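PDB 5JSC: putative acyl-CoA dehydrogenase from Burkholderia xenovorans, which belongs to the acyl-CoA dehydrogenase family of flavoproteins, forms a four-chain assembly and binds flavin-adenine dinucleotide. Local coordinates for residues D154-T159 against E249-A254. Numbering follows the deposited sequence.
Sequences DVAAMT and EGFKLA
Phe251 reaches across from the start of a long helix to meet Val155 and Ala156 on a short 3-10 turn, a compact example of how one aromatic ring can fill the meeting of two domains, with apolar contacts and no hydrogen bond between the two segments. The ring carbon CE1 of Phe251 makes the closest approach, 3.7 Å from CG1 of Val155. The same methyl carbon also touches the neighbouring ring carbon, Phe251 CD1, at 3.9 Å, and it approaches the ring at a slant. Beside it, Ala156 presents its CB 4.0 Å from Phe251 CE1, while the backbone N of Ala156 comes to 3.8 Å from that ring carbon. The ring is thus met by two methyl groups and one backbone nitrogen.

Torsions set both partners in place: CG of Phe251 extends anti to its own amide nitrogen (chi1 -177°), carrying the ring out from the helix, and CG1 of Val155 takes the matching anti position, which turns this methyl toward the ring. The turn is held by hydrogen bonds from Ala157 N to Asp154 O and Met158 N to Val155 O, both 3.1 Å, and Arg192 NH2 hydrogen-bonds to the carbonyls of Ala156 and Met158. Phe251 also packs on Ile202, which forms backbone hydrogen bonds with Gly250. Asp154 OD2 accepts a hydrogen bond from Phe290 N of the second subunit.

The contact buries a modest 128 Å², both sides summed, with the side chain of Val155 about 7 Å from a bound FAD. It marks the seam between the beta-rich middle domain and the first helix of the C-terminal helical domain in the acyl-CoA dehydrogenase fold.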
loop_
_atom_site.group_PDB
_atom_site.type_symbol
_atom_site.label_atom_id
_atom_site.label_comp_id
_atom_site.label_asym_id
_atom_site.label_seq_id
_atom_site.Cartn_x
_atom_site.Cartn_y
_atom_site.Cartn_z
ATOM N N ASP C 154 -25.217 -3.043 -10.972
ATOM C CA ASP C 154 -26.406 -2.189 -11.001
ATOM C C ASP C 154 -27.664 -3.050 -11.115
ATOM O O ASP C 154 -28.388 -3.029 -12.111
ATOM C CB ASP C 154 -26.303 -1.189 -12.146
ATOM C CG ASP C 154 -27.405 -0.148 -12.119
ATOM O OD1 ASP C 154 -28.169 -0.088 -11.128
ATOM O OD2 ASP C 154 -27.503 0.614 -13.102
ATOM N N VAL C 155 -27.922 -3.784 -10.027
ATOM C CA VAL C 155 -29.051 -4.706 -9.932
ATOM C C VAL C 155 -30.368 -3.978 -10.129
ATOM O O VAL C 155 -31.313 -4.513 -10.730
ATOM C CB VAL C 155 -29.021 -5.414 -8.562
ATOM C CG1 VAL C 155 -30.271 -6.246 -8.350
ATOM C CG2 VAL C 155 -27.789 -6.256 -8.435
ATOM N N ALA C 156 -30.468 -2.760 -9.592
ATOM C CA ALA C 156 -31.731 -2.041 -9.639
ATOM C C ALA C 156 -32.174 -1.760 -11.061
ATOM O O ALA C 156 -33.360 -1.498 -11.277
ATOM C CB ALA C 156 -31.629 -0.724 -8.866
ATOM N N ALA C 157 -31.258 -1.805 -12.031
ATOM C CA ALA C 157 -31.577 -1.519 -13.422
ATOM C C ALA C 157 -31.632 -2.774 -14.292
ATOM O O ALA C 157 -31.512 -2.667 -15.517
ATOM C CB ALA C 157 -30.565 -0.526 -13.995
ATOM N N MET C 158 -31.812 -3.953 -13.696
ATOM C CA MET C 158 -31.898 -5.177 -14.486
ATOM C C MET C 158 -33.018 -5.071 -15.516
ATOM O O MET C 158 -33.998 -4.343 -15.324
ATOM C CB MET C 158 -32.134 -6.386 -13.576
ATOM C CG MET C 158 -33.527 -6.422 -12.963
ATOM S SD MET C 158 -33.816 -7.937 -12.026
ATOM C CE MET C 158 -32.683 -7.676 -10.668
ATOM N N THR C 159 -32.873 -5.812 -16.622
ATOM C CA THR C 159 -33.832 -5.726 -17.718
ATOM C C THR C 159 -34.531 -7.031 -18.071
ATOM O O THR C 159 -35.410 -7.012 -18.942
ATOM C CB THR C 159 -33.165 -5.175 -18.988
ATOM O OG1 THR C 159 -32.143 -6.076 -19.435
ATOM C CG2 THR C 159 -32.563 -3.815 -18.716
ATOM N N GLU C 249 -41.394 -6.785 -4.632
ATOM C CA GLU C 249 -40.556 -6.871 -3.444
ATOM C C GLU C 249 -39.324 -7.744 -3.671
ATOM O O GLU C 249 -38.666 -8.153 -2.706
ATOM C CB GLU C 249 -41.373 -7.387 -2.258
ATOM N N GLY C 250 -38.981 -8.019 -4.932
ATOM C CA GLY C 250 -37.881 -8.925 -5.211
ATOM C C GLY C 250 -36.506 -8.347 -4.948
ATOM O O GLY C 250 -35.579 -9.091 -4.614
ATOM N N PHE C 251 -36.342 -7.028 -5.099
ATOM C CA PHE C 251 -35.025 -6.425 -4.895
ATOM C C PHE C 251 -34.567 -6.600 -3.453
ATOM O O PHE C 251 -33.432 -7.021 -3.198
ATOM C CB PHE C 251 -35.058 -4.943 -5.281
ATOM C CG PHE C 251 -33.731 -4.250 -5.163
ATOM C CD1 PHE C 251 -32.845 -4.250 -6.226
ATOM C CD2 PHE C 251 -33.376 -3.590 -3.998
ATOM C CE1 PHE C 251 -31.614 -3.621 -6.121
ATOM C CE2 PHE C 251 -32.149 -2.961 -3.890
ATOM C CZ PHE C 251 -31.269 -2.973 -4.957
ATOM N N LYS C 252 -35.443 -6.289 -2.495
ATOM C CA LYS C 252 -35.077 -6.455 -1.092
ATOM C C LYS C 252 -34.798 -7.912 -0.756
ATOM O O LYS C 252 -33.913 -8.200 0.060
ATOM C CB LYS C 252 -36.180 -5.904 -0.189
ATOM C CG LYS C 252 -36.182 -4.395 -0.131
ATOM C CD LYS C 252 -37.289 -3.880 0.762
ATOM C CE LYS C 252 -37.367 -2.366 0.721
ATOM N NZ LYS C 252 -38.587 -1.874 1.413
ATOM N N LEU C 253 -35.526 -8.843 -1.377
ATOM C CA LEU C 253 -35.255 -10.256 -1.141
ATOM C C LEU C 253 -33.860 -10.639 -1.631
ATOM O O LEU C 253 -33.115 -11.343 -0.933
ATOM C CB LEU C 253 -36.324 -11.108 -1.818
ATOM C CG LEU C 253 -36.276 -12.598 -1.492
ATOM C CD1 LEU C 253 -36.356 -12.829 0.016
ATOM C CD2 LEU C 253 -37.404 -13.329 -2.208
ATOM N N ALA C 254 -33.476 -10.171 -2.821
ATOM C CA ALA C 254 -32.124 -10.425 -3.309
ATOM C C ALA C 254 -31.091 -9.847 -2.356
ATOM O O ALA C 254 -30.106 -10.511 -2.009
ATOM C CB ALA C 254 -31.940 -9.821 -4.704
#